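Local coordinates for protein hydroxylase (Rhodococcus sp., PDB 2OR0) that probably acts as a flavin-dependent monooxygenase of the acyl-CoA dehydrogenase family, using reduced flavin and molecular oxygen to hydroxylate a substrate, at residues 77-86 against 309-320; 103-111 against 245-254. All blocks are in the same frame, centred on the assembly; numbering follows the deposited sequence.

In the fold
Both contacts join the N-terminal helical part of the chain to its C-terminal helices, at centres 13 Å apart. Contact 1 sets helix 78-91 against the long helix 292-324 and is partly buried: charged pairs and bridging waters border a strip of apolar side chains. Contact 2 lies deeper, with ten of its twelve touching residues buried, and brings the short helix 105-109 to the start of helix 250-277; aromatic packing dominates, with one hydrogen bond across. The elements differ, yet helices 250-277 and 292-324 are consecutive, and the contacts touch where Phe81 meets Val104 and where Met248 packs on Phe319 and Tyr320.

Contact 1: 77-86 against 309-320; sequences HPREFAETVM and RVSLIETADRFY
Arg79 grips Asp317 side-on, guanidinium and carboxylate planes 30° apart. Its NH1 reaches Asp317 OD2 at 2.9 Å, nearly straight (168°), while the bond from NE to OD1 is longer. At another part of the same guanidinium edge NH2 donates to Glu83 OE2, so two carboxylates fix its rotation, and Ile313 CG2 sits over the centre of one face, 3.2 Å from Arg79 CZ. Cut back to an alanine here, the side chain is likely to leave both carboxylates without the cation they share and Ile313 CG2 without its cover.

Apolar contacts lie alongside this network. Ile313 is a knob among Arg79, Ala82, Glu83 and Met86, and Pro78 CB meets Ala316 CB at 3.7 Å. A different kind of contact comes from selenomethionine Met86, whose SE lies over the guanidinium face of Arg309, 3.5 Å from CZ; Arg309 also pairs with Glu267.

The aromatic pair is edge-to-face, His77 turning its edge to the Tyr320 face with centroids 4.3 Å apart. With CG anti to the backbone N, His77 also caps its helix, ND1 accepting from Arg79 N at 3.0 Å.

Waters bridge the borders: one joins His77 NE2 to Asp317 O, another Glu83 OE2 to Arg309 NH1. The axes of the short segments 78-86 and 309-320 run at 158°, an antiparallel helix pair joining the N-terminal and C-terminal helical parts of an acyl-CoA dehydrogenase-like fold.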
loop_
_atom_site.group_PDB
_atom_site.type_symbol
_atom_site.label_atom_id
_atom_site.label_comp_id
_atom_site.label_asym_id
_atom_site.label_seq_id
_atom_site.Cartn_x
_atom_site.Cartn_y
_atom_site.Cartn_z
ATOM N N HIS A 77 15.169 6.137 -0.981
ATOM C CA HIS A 77 15.058 5.573 -2.319
ATOM C C HIS A 77 13.850 4.619 -2.281
ATOM O O HIS A 77 13.654 3.935 -1.285
ATOM C CB HIS A 77 16.343 4.778 -2.634
ATOM C CG HIS A 77 16.423 4.268 -4.035
ATOM N ND1 HIS A 77 15.840 3.083 -4.437
ATOM C CD2 HIS A 77 17.011 4.789 -5.136
ATOM C CE1 HIS A 77 16.064 2.902 -5.725
ATOM N NE2 HIS A 77 16.770 3.924 -6.175
ATOM N N PRO A 78 13.049 4.561 -3.361
ATOM C CA PRO A 78 11.899 3.629 -3.429
ATOM C C PRO A 78 12.225 2.181 -3.004
ATOM O O PRO A 78 11.367 1.507 -2.415
ATOM C CB PRO A 78 11.523 3.661 -4.914
ATOM C CG PRO A 78 11.917 5.008 -5.363
ATOM C CD PRO A 78 13.169 5.361 -4.589
ATOM N N ARG A 79 13.435 1.700 -3.314
ATOM C CA ARG A 79 13.829 0.340 -2.933
ATOM C C ARG A 79 13.776 0.193 -1.438
ATOM O O ARG A 79 13.249 -0.797 -0.941
ATOM C CB ARG A 79 15.223 -0.043 -3.452
ATOM C CG ARG A 79 15.860 -1.248 -2.730
ATOM C CD ARG A 79 17.210 -1.662 -3.356
ATOM N NE ARG A 79 17.060 -2.274 -4.682
ATOM C CZ ARG A 79 16.803 -3.566 -4.897
ATOM N NH1 ARG A 79 16.707 -4.028 -6.135
ATOM N NH2 ARG A 79 16.636 -4.402 -3.875
ATOM N N GLU A 80 14.328 1.167 -0.711
ATOM C CA GLU A 80 14.301 1.121 0.749
ATOM C C GLU A 80 12.875 1.149 1.320
ATOM O O GLU A 80 12.573 0.458 2.306
ATOM C CB GLU A 80 15.104 2.277 1.376
ATOM C CG GLU A 80 15.078 2.172 2.913
ATOM C CD GLU A 80 16.051 3.108 3.622
ATOM O OE1 GLU A 80 16.815 3.828 2.944
ATOM O OE2 GLU A 80 16.047 3.105 4.860
ATOM N N PHE A 81 12.022 1.982 0.743
ATOM C CA PHE A 81 10.623 2.000 1.154
ATOM C C PHE A 81 10.024 0.582 0.961
ATOM O O PHE A 81 9.475 0.009 1.888
ATOM C CB PHE A 81 9.828 3.015 0.317
ATOM C CG PHE A 81 8.313 2.976 0.570
ATOM C CD1 PHE A 81 7.794 3.373 1.793
ATOM C CD2 PHE A 81 7.438 2.548 -0.416
ATOM C CE1 PHE A 81 6.426 3.356 2.031
ATOM C CE2 PHE A 81 6.057 2.549 -0.203
ATOM C CZ PHE A 81 5.552 2.951 1.027
ATOM N N ALA A 82 10.163 0.029 -0.237
ATOM C CA ALA A 82 9.568 -1.256 -0.559
ATOM C C ALA A 82 10.057 -2.341 0.403
ATOM O O ALA A 82 9.251 -3.086 0.955
ATOM C CB ALA A 82 9.845 -1.623 -1.996
ATOM N N GLU A 83 11.367 -2.391 0.647
ATOM C CA GLU A 83 11.934 -3.415 1.513
ATOM C C GLU A 83 11.501 -3.271 2.961
ATOM O O GLU A 83 11.337 -4.288 3.670
ATOM C CB GLU A 83 13.478 -3.429 1.417
ATOM C CG GLU A 83 13.999 -3.965 0.063
ATOM C CD GLU A 83 15.525 -3.773 -0.155
ATOM O OE1 GLU A 83 16.199 -3.050 0.615
ATOM O OE2 GLU A 83 16.041 -4.333 -1.148
ATOM N N THR A 84 11.343 -2.024 3.415
ATOM C CA THR A 84 10.900 -1.782 4.783
ATOM C C THR A 84 9.445 -2.260 4.986
ATOM O O THR A 84 9.142 -2.917 5.977
ATOM C CB THR A 84 11.038 -0.289 5.190
ATOM O OG1 THR A 84 12.358 0.181 4.844
ATOM C CG2 THR A 84 10.804 -0.144 6.694
ATOM N N VAL A 85 8.564 -1.907 4.057
ATOM C CA VAL A 85 7.178 -2.388 4.064
ATOM C C VAL A 85 7.146 -3.933 4.107
ATOM O O VAL A 85 6.488 -4.527 4.974
ATOM C CB VAL A 85 6.424 -1.871 2.838
ATOM C CG1 VAL A 85 5.039 -2.536 2.713
ATOM C CG2 VAL A 85 6.275 -0.339 2.900
HETATM N N MSE A 86 7.881 -4.570 3.189
HETATM C CA MSE A 86 7.967 -6.021 3.179
HETATM C C MSE A 86 8.439 -6.542 4.514
HETATM O O MSE A 86 7.947 -7.544 4.978
HETATM C CB MSE A 86 8.889 -6.516 2.075
HETATM C CG MSE A 86 8.371 -6.318 0.705
HETATM SE SE MSE A 86 9.717 -6.867 -0.625
HETATM C CE MSE A 86 8.950 -6.181 -2.247
ATOM N N ARG A 309 9.244 -10.215 -5.265
ATOM C CA ARG A 309 10.020 -9.210 -4.533
ATOM C C ARG A 309 11.006 -8.491 -5.481
ATOM O O ARG A 309 10.985 -7.258 -5.571
ATOM C CB ARG A 309 10.771 -9.842 -3.355
ATOM C CG ARG A 309 11.891 -8.936 -2.754
ATOM C CD ARG A 309 12.722 -9.701 -1.701
ATOM N NE ARG A 309 12.093 -9.674 -0.366
ATOM C CZ ARG A 309 12.386 -8.797 0.586
ATOM N NH1 ARG A 309 13.327 -7.879 0.375
ATOM N NH2 ARG A 309 11.756 -8.849 1.754
ATOM N N VAL A 310 11.811 -9.254 -6.218
ATOM C CA VAL A 310 12.870 -8.673 -7.055
ATOM C C VAL A 310 12.297 -7.916 -8.228
ATOM O O VAL A 310 12.781 -6.830 -8.548
ATOM C CB VAL A 310 13.961 -9.709 -7.531
ATOM C CG1 VAL A 310 14.537 -10.492 -6.324
ATOM C CG2 VAL A 310 13.408 -10.652 -8.542
ATOM N N SER A 311 11.253 -8.475 -8.842
ATOM C CA SER A 311 10.589 -7.838 -9.977
ATOM C C SER A 311 10.000 -6.482 -9.663
ATOM O O SER A 311 10.164 -5.544 -10.426
ATOM C CB SER A 311 9.474 -8.731 -10.500
ATOM O OG SER A 311 10.077 -9.809 -11.153
ATOM N N LEU A 312 9.262 -6.412 -8.568
ATOM C CA LEU A 312 8.604 -5.173 -8.139
ATOM C C LEU A 312 9.638 -4.060 -7.900
ATOM O O LEU A 312 9.478 -2.899 -8.328
ATOM C CB LEU A 312 7.805 -5.415 -6.834
ATOM C CG LEU A 312 7.049 -4.185 -6.286
ATOM C CD1 LEU A 312 5.875 -3.711 -7.146
ATOM C CD2 LEU A 312 6.586 -4.409 -4.854
ATOM N N ILE A 313 10.680 -4.434 -7.177
ATOM C CA ILE A 313 11.724 -3.502 -6.788
ATOM C C ILE A 313 12.578 -3.056 -7.988
ATOM O O ILE A 313 12.982 -1.893 -8.060
ATOM C CB ILE A 313 12.548 -4.076 -5.624
ATOM C CG1 ILE A 313 11.633 -4.398 -4.438
ATOM C CG2 ILE A 313 13.635 -3.070 -5.131
ATOM C CD1 ILE A 313 12.418 -4.862 -3.161
ATOM N N GLU A 314 12.809 -3.959 -8.947
ATOM C CA GLU A 314 13.600 -3.634 -10.147
ATOM C C GLU A 314 12.979 -2.484 -10.963
ATOM O O GLU A 314 13.693 -1.568 -11.424
ATOM C CB GLU A 314 13.835 -4.890 -11.004
ATOM C CG GLU A 314 14.826 -4.735 -12.184
ATOM C CD GLU A 314 14.239 -4.037 -13.427
ATOM O OE1 GLU A 314 13.026 -4.208 -13.776
ATOM O OE2 GLU A 314 15.016 -3.307 -14.093
ATOM N N THR A 315 11.647 -2.511 -11.133
ATOM C CA THR A 315 10.959 -1.402 -11.788
ATOM C C THR A 315 11.295 -0.036 -11.159
ATOM O O THR A 315 11.614 0.920 -11.878
ATOM C CB THR A 315 9.433 -1.577 -11.769
ATOM O OG1 THR A 315 9.087 -2.825 -12.402
ATOM C CG2 THR A 315 8.770 -0.406 -12.517
ATOM N N ALA A 316 11.203 0.042 -9.828
ATOM C CA ALA A 316 11.438 1.272 -9.080
ATOM C C ALA A 316 12.910 1.732 -9.177
ATOM O O ALA A 316 13.156 2.928 -9.327
ATOM C CB ALA A 316 11.020 1.114 -7.613
ATOM N N ASP A 317 13.866 0.784 -9.077
ATOM C CA ASP A 317 15.304 1.078 -9.259
ATOM C C ASP A 317 15.567 1.797 -10.567
ATOM O O ASP A 317 16.299 2.795 -10.615
ATOM C CB ASP A 317 16.104 -0.207 -9.382
ATOM C CG ASP A 317 16.437 -0.831 -8.085
ATOM O OD1 ASP A 317 16.349 -0.198 -7.017
ATOM O OD2 ASP A 317 16.822 -2.012 -8.157
ATOM N N ARG A 318 15.009 1.223 -11.627
ATOM C CA ARG A 318 15.214 1.671 -12.991
ATOM C C ARG A 318 14.525 2.994 -13.259
ATOM O O ARG A 318 15.110 3.870 -13.914
ATOM C CB ARG A 318 14.734 0.614 -13.965
ATOM C CG ARG A 318 14.830 0.978 -15.430
ATOM C CD ARG A 318 14.754 -0.311 -16.325
ATOM N NE ARG A 318 13.832 -1.278 -15.712
ATOM C CZ ARG A 318 12.503 -1.259 -15.876
ATOM N NH1 ARG A 318 11.742 -2.158 -15.260
ATOM N NH2 ARG A 318 11.934 -0.346 -16.663
ATOM N N PHE A 319 13.287 3.137 -12.768
ATOM C CA PHE A 319 12.564 4.406 -12.883
ATOM C C PHE A 319 13.351 5.495 -12.137
ATOM O O PHE A 319 13.519 6.603 -12.645
ATOM C CB PHE A 319 11.146 4.274 -12.301
ATOM C CG PHE A 319 10.133 3.613 -13.238
ATOM C CD1 PHE A 319 10.530 2.931 -14.390
ATOM C CD2 PHE A 319 8.758 3.640 -12.916
ATOM C CE1 PHE A 319 9.586 2.310 -15.238
ATOM C CE2 PHE A 319 7.810 3.034 -13.756
ATOM C CZ PHE A 319 8.223 2.370 -14.914
ATOM N N TYR A 320 13.813 5.184 -10.936
ATOM C CA TYR A 320 14.587 6.154 -10.173
ATOM C C TYR A 320 15.838 6.598 -10.953
ATOM O O TYR A 320 16.134 7.780 -10.977
ATOM C CB TYR A 320 14.985 5.617 -8.808
ATOM C CG TYR A 320 15.647 6.667 -7.919
ATOM C CD1 TYR A 320 14.886 7.432 -7.036
ATOM C CD2 TYR A 320 17.040 6.885 -7.959
ATOM C CE1 TYR A 320 15.476 8.400 -6.229
ATOM C CE2 TYR A 320 17.652 7.842 -7.128
ATOM C CZ TYR A 320 16.861 8.596 -6.278
ATOM O OH TYR A 320 17.430 9.544 -5.462
HETATM O O HOH W 1 18.010 3.351 -8.711
HETATM O O HOH W 2 15.480 -6.305 -7.569
HETATM O O HOH W 3 12.591 -6.624 3.244
HETATM O O HOH W 4 15.121 -6.830 -1.666
#

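Contact 2: 103-111 against 245-254; sequences GVHPWELAF and LFNMPYSCMF
Trp107 reaches from helix 105-109 into the turn that leads to helix 250-277, a buried junction between the N-terminal and C-terminal helical parts of the acyl-CoA dehydrogenase-like fold. The short helical segments 105-109 and 250-254 run nearly antiparallel, at 151°, with axes 10.9 Å apart, and the Trp107 ring bridges much of that distance. From CB, the indole leaves with CG anti to the backbone N, which places the ring where its rim lies against 245-249. CD1 is the first ring atom to touch across, meeting Phe246 CD1 at 3.7 Å and the CG of Leu245 at similar range; the indole and phenyl planes lie obliquely, 39° apart. Next along the rim, NE1 donates to Leu245 O. Further out CZ2 and CH2 turn their edge to Met248 O, which is 3.3 Å from CZ2 and also accepts from Gln236. At the far corner CZ3 comes 4.0 Å from Tyr250 CD1. Selenomethionine Met253, its chain bent at chi2 and chi3, puts CG over one face of the six-membered ring in a CH-pi contact, 3.5 Å from Trp107 CZ2, and its SE stands above the five-membered ring at Met-aromatic distance. Phe111 CE2, from the same segment as Trp107, touches the opposite face near its rim, so the indole is hemmed in on both faces.

Beside it Ala110 CB rests over the Phe246 ring, 3.3 Å from CE1. The Trp107 NE1 to Leu245 O bond is 2.9 Å long and fairly straight (166°); its acceptor lies in the indole plane, whereas NE1 stands above the carbonyl plane, on the face opposite Met248 N, the oxygen's second donor.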
loop_
_atom_site.group_PDB
_atom_site.type_symbol
_atom_site.label_atom_id
_atom_site.label_comp_id
_atom_site.label_asym_id
_atom_site.label_seq_id
_atom_site.Cartn_x
_atom_site.Cartn_y
_atom_site.Cartn_z
ATOM N N GLY A 103 1.933 5.239 4.502
ATOM C CA GLY A 103 3.281 5.632 4.097
ATOM C C GLY A 103 3.465 6.268 2.736
ATOM O O GLY A 103 4.481 6.925 2.494
ATOM N N VAL A 104 2.513 6.072 1.832
ATOM C CA VAL A 104 2.587 6.686 0.524
ATOM C C VAL A 104 2.010 8.120 0.486
ATOM O O VAL A 104 2.340 8.926 -0.406
ATOM C CB VAL A 104 1.914 5.765 -0.533
ATOM C CG1 VAL A 104 1.522 6.530 -1.779
ATOM C CG2 VAL A 104 2.888 4.652 -0.912
ATOM N N HIS A 105 1.131 8.427 1.439
ATOM C CA HIS A 105 0.459 9.731 1.452
ATOM C C HIS A 105 1.434 10.934 1.569
ATOM O O HIS A 105 1.219 11.930 0.870
ATOM C CB HIS A 105 -0.664 9.768 2.494
ATOM C CG HIS A 105 -1.718 8.719 2.274
ATOM N ND1 HIS A 105 -2.281 8.001 3.304
ATOM C CD2 HIS A 105 -2.275 8.237 1.138
ATOM C CE1 HIS A 105 -3.155 7.138 2.816
ATOM N NE2 HIS A 105 -3.166 7.257 1.503
ATOM N N PRO A 106 2.499 10.829 2.414
ATOM C CA PRO A 106 3.512 11.888 2.490
ATOM C C PRO A 106 4.215 12.102 1.163
ATOM O O PRO A 106 4.652 13.215 0.868
ATOM C CB PRO A 106 4.512 11.349 3.511
ATOM C CG PRO A 106 3.711 10.442 4.375
ATOM C CD PRO A 106 2.816 9.753 3.379
ATOM N N TRP A 107 4.318 11.049 0.356
ATOM C CA TRP A 107 4.956 11.174 -0.935
ATOM C C TRP A 107 4.150 12.116 -1.846
ATOM O O TRP A 107 4.715 13.020 -2.482
ATOM C CB TRP A 107 5.198 9.790 -1.568
ATOM C CG TRP A 107 5.858 9.890 -2.894
ATOM C CD1 TRP A 107 7.213 9.966 -3.149
ATOM C CD2 TRP A 107 5.204 9.923 -4.167
ATOM N NE1 TRP A 107 7.418 10.062 -4.504
ATOM C CE2 TRP A 107 6.209 10.049 -5.149
ATOM C CE3 TRP A 107 3.855 9.871 -4.574
ATOM C CZ2 TRP A 107 5.915 10.117 -6.515
ATOM C CZ3 TRP A 107 3.566 9.935 -5.919
ATOM C CH2 TRP A 107 4.586 10.048 -6.881
ATOM N N GLU A 108 2.834 11.913 -1.915
ATOM C CA GLU A 108 2.005 12.765 -2.754
ATOM C C GLU A 108 1.877 14.193 -2.161
ATOM O O GLU A 108 1.926 15.162 -2.895
ATOM C CB GLU A 108 0.619 12.173 -3.001
ATOM C CG GLU A 108 -0.212 13.046 -3.949
ATOM C CD GLU A 108 -1.538 12.431 -4.344
ATOM O OE1 GLU A 108 -1.775 11.245 -4.032
ATOM O OE2 GLU A 108 -2.352 13.130 -4.973
ATOM N N LEU A 109 1.733 14.302 -0.844
ATOM C CA LEU A 109 1.592 15.603 -0.215
ATOM C C LEU A 109 2.835 16.454 -0.478
ATOM O O LEU A 109 2.769 17.677 -0.434
ATOM C CB LEU A 109 1.410 15.461 1.280
ATOM C CG LEU A 109 0.706 16.655 1.942
ATOM C CD1 LEU A 109 -0.798 16.718 1.545
ATOM C CD2 LEU A 109 0.899 16.609 3.453
ATOM N N ALA A 110 3.966 15.797 -0.735
ATOM C CA ALA A 110 5.222 16.495 -0.976
ATOM C C ALA A 110 5.053 17.466 -2.107
ATOM O O ALA A 110 5.667 18.519 -2.088
ATOM C CB ALA A 110 6.362 15.529 -1.269
ATOM N N PHE A 111 4.211 17.120 -3.079
ATOM C CA PHE A 111 3.921 18.033 -4.180
ATOM C C PHE A 111 2.510 18.640 -4.144
ATOM O O PHE A 111 2.018 19.147 -5.156
ATOM C CB PHE A 111 4.283 17.453 -5.572
ATOM C CG PHE A 111 3.637 16.117 -5.906
ATOM C CD1 PHE A 111 2.405 16.062 -6.583
ATOM C CD2 PHE A 111 4.287 14.921 -5.601
ATOM C CE1 PHE A 111 1.833 14.863 -6.935
ATOM C CE2 PHE A 111 3.709 13.681 -5.937
ATOM C CZ PHE A 111 2.478 13.655 -6.605
ATOM N N LEU A 245 13.150 11.384 -5.990
ATOM C CA LEU A 245 12.083 10.633 -5.343
ATOM C C LEU A 245 10.714 11.228 -5.697
ATOM O O LEU A 245 9.810 10.506 -6.154
ATOM C CB LEU A 245 12.267 10.566 -3.833
ATOM C CG LEU A 245 11.039 9.993 -3.094
ATOM C CD1 LEU A 245 10.789 8.485 -3.425
ATOM C CD2 LEU A 245 11.198 10.224 -1.626
ATOM N N PHE A 246 10.588 12.546 -5.543
ATOM C CA PHE A 246 9.300 13.209 -5.713
ATOM C C PHE A 246 8.912 13.406 -7.142
ATOM O O PHE A 246 7.821 13.894 -7.424
ATOM C CB PHE A 246 9.247 14.517 -4.918
ATOM C CG PHE A 246 9.405 14.306 -3.466
ATOM C CD1 PHE A 246 8.590 13.390 -2.798
ATOM C CD2 PHE A 246 10.383 14.982 -2.750
ATOM C CE1 PHE A 246 8.735 13.171 -1.444
ATOM C CE2 PHE A 246 10.526 14.766 -1.389
ATOM C CZ PHE A 246 9.696 13.847 -0.734
ATOM N N ASN A 247 9.778 12.997 -8.060
ATOM C CA ASN A 247 9.404 13.034 -9.456
ATOM C C ASN A 247 9.112 11.669 -10.055
ATOM O O ASN A 247 8.980 11.537 -11.267
ATOM C CB ASN A 247 10.429 13.805 -10.281
ATOM C CG ASN A 247 10.459 15.277 -9.916
ATOM O OD1 ASN A 247 9.742 16.076 -10.516
ATOM N ND2 ASN A 247 11.279 15.635 -8.925
HETATM N N MSE A 248 9.021 10.659 -9.194
HETATM C CA MSE A 248 8.655 9.283 -9.628
HETATM C C MSE A 248 7.204 9.214 -10.162
HETATM O O MSE A 248 6.367 10.015 -9.761
HETATM C CB MSE A 248 8.845 8.308 -8.461
HETATM C CG MSE A 248 10.310 8.072 -8.070
HETATM SE SE MSE A 248 11.187 6.873 -9.311
HETATM C CE MSE A 248 10.208 5.182 -8.853
ATOM N N PRO A 249 6.905 8.271 -11.097
ATOM C CA PRO A 249 5.504 8.166 -11.513
ATOM C C PRO A 249 4.584 7.743 -10.364
ATOM O O PRO A 249 4.947 6.851 -9.589
ATOM C CB PRO A 249 5.540 7.068 -12.588
ATOM C CG PRO A 249 7.011 7.048 -13.061
ATOM C CD PRO A 249 7.767 7.309 -11.818
ATOM N N TYR A 250 3.396 8.364 -10.283
ATOM C CA TYR A 250 2.368 7.994 -9.297
ATOM C C TYR A 250 1.972 6.503 -9.441
ATOM O O TYR A 250 1.829 5.818 -8.445
ATOM C CB TYR A 250 1.122 8.905 -9.448
ATOM C CG TYR A 250 -0.053 8.584 -8.520
ATOM C CD1 TYR A 250 -0.164 9.166 -7.250
ATOM C CD2 TYR A 250 -1.064 7.714 -8.930
ATOM C CE1 TYR A 250 -1.257 8.868 -6.406
ATOM C CE2 TYR A 250 -2.156 7.431 -8.106
ATOM C CZ TYR A 250 -2.241 8.001 -6.859
ATOM O OH TYR A 250 -3.344 7.686 -6.084
ATOM N N SER A 251 1.830 6.034 -10.673
ATOM C CA SER A 251 1.449 4.660 -10.941
ATOM C C SER A 251 2.490 3.632 -10.512
ATOM O O SER A 251 2.178 2.446 -10.390
ATOM C CB SER A 251 1.104 4.455 -12.404
ATOM O OG SER A 251 2.243 4.554 -13.248
ATOM N N CYS A 252 3.726 4.078 -10.302
ATOM C CA CYS A 252 4.704 3.247 -9.666
ATOM C C CYS A 252 4.597 3.358 -8.147
ATOM O O CYS A 252 4.479 2.329 -7.458
ATOM C CB CYS A 252 6.129 3.579 -10.149
ATOM S SG CYS A 252 7.400 2.547 -9.353
HETATM N N MSE A 253 4.615 4.580 -7.610
HETATM C CA MSE A 253 4.781 4.758 -6.167
HETATM C C MSE A 253 3.548 4.333 -5.339
HETATM O O MSE A 253 3.681 3.777 -4.221
HETATM C CB MSE A 253 5.143 6.223 -5.843
HETATM C CG MSE A 253 6.499 6.677 -6.422
HETATM SE SE MSE A 253 7.978 5.598 -5.703
HETATM C CE MSE A 253 7.801 5.881 -3.850
ATOM N N PHE A 254 2.361 4.643 -5.857
ATOM C CA PHE A 254 1.134 4.382 -5.098
ATOM C C PHE A 254 0.948 2.861 -4.943
ATOM O O PHE A 254 0.873 2.383 -3.831
ATOM C CB PHE A 254 -0.093 5.137 -5.698
ATOM C CG PHE A 254 -1.447 4.570 -5.283
ATOM C CD1 PHE A 254 -1.818 4.480 -3.947
ATOM C CD2 PHE A 254 -2.350 4.142 -6.255
ATOM C CE1 PHE A 254 -3.058 3.942 -3.595
ATOM C CE2 PHE A 254 -3.594 3.623 -5.908
ATOM C CZ PHE A 254 -3.938 3.527 -4.583
#